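PDB 2RA8: uncharacterized protein Q64V53_BACFR from Bacteroides fragilis, which is of unknown function but joins a WGR domain to leucine-rich repeats, a combination that suggests binding to other macromolecules. Local coordinates for residues G237-F246 with E264-E274. Numbering follows the deposited sequence.
Sequences GDMNVFRPLF and EQNVVVEMFLE
The ring of Phe-246 meets Met-271, a selenomethionine, with one face and Phe-272 with its edge, on the helical side of a leucine-rich-repeat fold, where the connections between neighbouring parallel strands pack against one another. Over that face sits CB of Met-271, 3.8 Å from the ring centroid in a CH-pi contact, and SE of the same residue lies oblique to the ring as a Met-aromatic contact. At the edge, CE1 of Phe-246 points into the middle of the Phe-272 ring, a T-shaped pair with planes at 82°, while CG1 of Val-268 adds a further edge contact. A flat aromatic side chain suits this place, because its face takes Met-271 and its rim takes Phe-272 and Val-268; Leu-257 of strand 256-260 touches both phenylalanine side chains, joining the pair to the sheet.

The second flat group, the guanidinium of Arg-243, has CG of Met-271 over one face and two carboxylates at its edge. Its NH2 forms salt bridges to OE2 of Glu-270 at 2.9 Å and, more loosely, to OE2 of Glu-274; the bonds from NE and NH2 to Glu-274 are weak. OE2 of Glu-270 and OE1 of Glu-274 are only 3.0 Å apart, a proximity the arginine's charge probably helps to offset. NH1 turns back to OD1 of Asn-240 in a weak bond.

Long, unbranched Met-271 can serve both flat groups: stretched out from CG onward (chi2 -173°, chi3 -174°), it runs between the Phe-246 ring and the arginine to place CE 3.2 Å from O of Met-239. Met-239, also selenomethionine, is instead folded at its second and third torsions, which brings its CE, roughly perpendicular to Val-268, within 3.5 Å of both Val-268 CG2 and Glu-264 O.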
loop_
_atom_site.group_PDB
_atom_site.type_symbol
_atom_site.label_atom_id
_atom_site.label_comp_id
_atom_site.label_asym_id
_atom_site.label_seq_id
_atom_site.Cartn_x
_atom_site.Cartn_y
_atom_site.Cartn_z
ATOM N N GLY A 237 19.637 16.421 -14.265
ATOM C CA GLY A 237 20.904 16.298 -13.556
ATOM C C GLY A 237 21.485 17.490 -12.810
ATOM O O GLY A 237 22.367 17.313 -11.976
ATOM N N ASP A 238 21.010 18.698 -13.090
ATOM C CA ASP A 238 21.542 19.881 -12.410
ATOM C C ASP A 238 20.674 20.287 -11.241
ATOM O O ASP A 238 19.577 20.823 -11.414
ATOM C CB ASP A 238 21.684 21.043 -13.409
ATOM C CG ASP A 238 22.085 22.353 -12.738
ATOM O OD1 ASP A 238 22.894 22.320 -11.787
ATOM O OD2 ASP A 238 21.598 23.420 -13.171
HETATM N N MSE A 239 21.179 20.045 -10.035
HETATM C CA MSE A 239 20.455 20.351 -8.813
HETATM C C MSE A 239 20.408 21.823 -8.456
HETATM O O MSE A 239 19.589 22.234 -7.627
HETATM C CB MSE A 239 21.078 19.581 -7.654
HETATM C CG MSE A 239 20.855 18.070 -7.709
HETATM SE SE MSE A 239 19.014 17.613 -7.299
HETATM C CE MSE A 239 19.018 17.876 -5.378
ATOM N N ASN A 240 21.274 22.628 -9.072
ATOM C CA ASN A 240 21.317 24.056 -8.760
ATOM C C ASN A 240 20.089 24.803 -9.202
ATOM O O ASN A 240 19.869 25.954 -8.806
ATOM C CB ASN A 240 22.569 24.705 -9.373
ATOM C CG ASN A 240 23.846 24.318 -8.638
ATOM O OD1 ASN A 240 23.914 24.387 -7.412
ATOM N ND2 ASN A 240 24.865 23.919 -9.387
ATOM N N VAL A 241 19.272 24.143 -10.013
ATOM C CA VAL A 241 18.051 24.737 -10.530
ATOM C C VAL A 241 17.065 25.034 -9.420
ATOM O O VAL A 241 16.322 26.018 -9.475
ATOM C CB VAL A 241 17.398 23.788 -11.566
ATOM C CG1 VAL A 241 16.990 22.493 -10.892
ATOM C CG2 VAL A 241 16.209 24.459 -12.220
ATOM N N PHE A 242 17.069 24.193 -8.392
ATOM C CA PHE A 242 16.155 24.352 -7.269
ATOM C C PHE A 242 16.540 25.472 -6.315
ATOM O O PHE A 242 15.682 26.069 -5.659
ATOM C CB PHE A 242 16.067 23.036 -6.491
ATOM C CG PHE A 242 15.580 21.875 -7.312
ATOM C CD1 PHE A 242 14.282 21.853 -7.815
ATOM C CD2 PHE A 242 16.413 20.799 -7.574
ATOM C CE1 PHE A 242 13.829 20.769 -8.566
ATOM C CE2 PHE A 242 15.967 19.721 -8.318
ATOM C CZ PHE A 242 14.672 19.708 -8.815
ATOM N N ARG A 243 17.829 25.787 -6.262
ATOM C CA ARG A 243 18.322 26.798 -5.344
ATOM C C ARG A 243 17.549 28.101 -5.273
ATOM O O ARG A 243 17.244 28.574 -4.183
ATOM C CB ARG A 243 19.817 27.072 -5.619
ATOM C CG ARG A 243 20.739 25.894 -5.256
ATOM C CD ARG A 243 22.230 26.251 -5.394
ATOM N NE ARG A 243 22.985 25.894 -4.190
ATOM C CZ ARG A 243 23.552 24.711 -3.970
ATOM N NH1 ARG A 243 23.465 23.749 -4.877
ATOM N NH2 ARG A 243 24.199 24.485 -2.835
ATOM N N PRO A 244 17.215 28.713 -6.419
ATOM C CA PRO A 244 16.465 29.977 -6.346
ATOM C C PRO A 244 15.121 29.896 -5.640
ATOM O O PRO A 244 14.569 30.923 -5.233
ATOM C CB PRO A 244 16.327 30.381 -7.809
ATOM C CG PRO A 244 17.587 29.840 -8.422
ATOM C CD PRO A 244 17.677 28.460 -7.794
ATOM N N LEU A 245 14.590 28.679 -5.489
ATOM C CA LEU A 245 13.307 28.462 -4.809
ATOM C C LEU A 245 13.404 28.746 -3.331
ATOM O O LEU A 245 12.417 29.098 -2.687
ATOM C CB LEU A 245 12.839 27.012 -4.987
ATOM C CG LEU A 245 12.446 26.559 -6.389
ATOM C CD1 LEU A 245 12.416 25.036 -6.448
ATOM C CD2 LEU A 245 11.086 27.132 -6.742
ATOM N N PHE A 246 14.604 28.578 -2.786
ATOM C CA PHE A 246 14.845 28.803 -1.369
ATOM C C PHE A 246 15.014 30.291 -1.090
ATOM O O PHE A 246 16.075 30.737 -0.655
ATOM C CB PHE A 246 16.107 28.038 -0.936
ATOM C CG PHE A 246 15.959 26.528 -0.973
ATOM C CD1 PHE A 246 15.902 25.797 0.212
ATOM C CD2 PHE A 246 15.908 25.847 -2.183
ATOM C CE1 PHE A 246 15.800 24.398 0.190
ATOM C CE2 PHE A 246 15.807 24.452 -2.212
ATOM C CZ PHE A 246 15.756 23.734 -1.025
ATOM N N GLU A 264 20.786 13.007 -4.998
ATOM C CA GLU A 264 21.658 13.904 -4.247
ATOM C C GLU A 264 20.844 14.596 -3.184
ATOM O O GLU A 264 20.760 15.826 -3.139
ATOM C CB GLU A 264 22.291 14.938 -5.180
ATOM C CG GLU A 264 23.175 14.321 -6.257
ATOM C CD GLU A 264 23.833 15.362 -7.149
ATOM O OE1 GLU A 264 24.617 16.184 -6.629
ATOM O OE2 GLU A 264 23.566 15.358 -8.370
ATOM N N GLN A 265 20.244 13.800 -2.309
ATOM C CA GLN A 265 19.408 14.339 -1.242
ATOM C C GLN A 265 20.182 15.136 -0.211
ATOM O O GLN A 265 19.645 16.085 0.374
ATOM C CB GLN A 265 18.641 13.205 -0.540
ATOM C CG GLN A 265 17.512 13.690 0.374
ATOM C CD GLN A 265 16.418 14.425 -0.394
ATOM O OE1 GLN A 265 16.076 15.569 -0.076
ATOM N NE2 GLN A 265 15.867 13.768 -1.412
ATOM N N ASN A 266 21.447 14.774 0.013
ATOM C CA ASN A 266 22.253 15.479 1.004
ATOM C C ASN A 266 22.459 16.920 0.623
ATOM O O ASN A 266 22.555 17.793 1.489
ATOM C CB ASN A 266 23.634 14.818 1.184
ATOM C CG ASN A 266 23.551 13.358 1.616
ATOM O OD1 ASN A 266 22.641 12.950 2.354
ATOM N ND2 ASN A 266 24.519 12.566 1.175
ATOM N N VAL A 267 22.525 17.181 -0.681
ATOM C CA VAL A 267 22.740 18.540 -1.164
ATOM C C VAL A 267 21.591 19.426 -0.759
ATOM O O VAL A 267 21.786 20.604 -0.419
ATOM C CB VAL A 267 22.866 18.580 -2.699
ATOM C CG1 VAL A 267 23.415 19.929 -3.132
ATOM C CG2 VAL A 267 23.767 17.456 -3.187
ATOM N N VAL A 268 20.384 18.859 -0.788
ATOM C CA VAL A 268 19.171 19.592 -0.426
ATOM C C VAL A 268 19.268 20.099 0.990
ATOM O O VAL A 268 18.788 21.194 1.310
ATOM C CB VAL A 268 17.901 18.694 -0.613
ATOM C CG1 VAL A 268 16.636 19.449 -0.221
ATOM C CG2 VAL A 268 17.806 18.234 -2.068
ATOM N N VAL A 269 19.910 19.320 1.852
ATOM C CA VAL A 269 20.080 19.731 3.235
ATOM C C VAL A 269 20.889 21.008 3.265
ATOM O O VAL A 269 20.587 21.933 4.017
ATOM C CB VAL A 269 20.809 18.645 4.056
ATOM C CG1 VAL A 269 21.000 19.114 5.497
ATOM C CG2 VAL A 269 20.024 17.346 4.011
ATOM N N GLU A 270 21.925 21.065 2.433
ATOM C CA GLU A 270 22.779 22.244 2.364
ATOM C C GLU A 270 21.974 23.458 1.927
ATOM O O GLU A 270 22.103 24.544 2.496
ATOM C CB GLU A 270 23.928 22.008 1.373
ATOM C CG GLU A 270 24.953 23.130 1.350
ATOM C CD GLU A 270 25.879 23.061 0.145
ATOM O OE1 GLU A 270 26.519 22.005 -0.048
ATOM O OE2 GLU A 270 25.962 24.064 -0.604
HETATM N N MSE A 271 21.133 23.278 0.913
HETATM C CA MSE A 271 20.307 24.370 0.406
HETATM C C MSE A 271 19.471 24.968 1.495
HETATM O O MSE A 271 19.381 26.193 1.621
HETATM C CB MSE A 271 19.393 23.874 -0.705
HETATM C CG MSE A 271 20.149 23.368 -1.904
HETATM SE SE MSE A 271 18.987 22.931 -3.375
HETATM C CE MSE A 271 20.306 22.168 -4.543
ATOM N N PHE A 272 18.845 24.105 2.291
ATOM C CA PHE A 272 18.022 24.569 3.395
ATOM C C PHE A 272 18.839 25.398 4.352
ATOM O O PHE A 272 18.514 26.555 4.623
ATOM C CB PHE A 272 17.407 23.379 4.155
ATOM C CG PHE A 272 16.109 22.883 3.573
ATOM C CD1 PHE A 272 14.926 23.588 3.770
ATOM C CD2 PHE A 272 16.070 21.719 2.816
ATOM C CE1 PHE A 272 13.729 23.135 3.220
ATOM C CE2 PHE A 272 14.875 21.267 2.266
ATOM C CZ PHE A 272 13.710 21.979 2.472
ATOM N N LEU A 273 19.925 24.815 4.853
ATOM C CA LEU A 273 20.775 25.485 5.835
ATOM C C LEU A 273 21.333 26.817 5.429
ATOM O O LEU A 273 21.473 27.703 6.266
ATOM C CB LEU A 273 21.921 24.561 6.265
ATOM C CG LEU A 273 21.497 23.246 6.944
ATOM C CD1 LEU A 273 22.709 22.383 7.215
ATOM C CD2 LEU A 273 20.769 23.546 8.238
ATOM N N GLU A 274 21.638 26.986 4.147
ATOM C CA GLU A 274 22.208 28.241 3.665
ATOM C C GLU A 274 21.198 29.242 3.172
ATOM O O GLU A 274 21.565 30.356 2.798
ATOM C CB GLU A 274 23.186 27.960 2.532
ATOM C CG GLU A 274 22.541 27.264 1.350
ATOM C CD GLU A 274 23.536 26.893 0.269
ATOM O OE1 GLU A 274 24.669 26.490 0.610
ATOM O OE2 GLU A 274 23.175 26.985 -0.922
#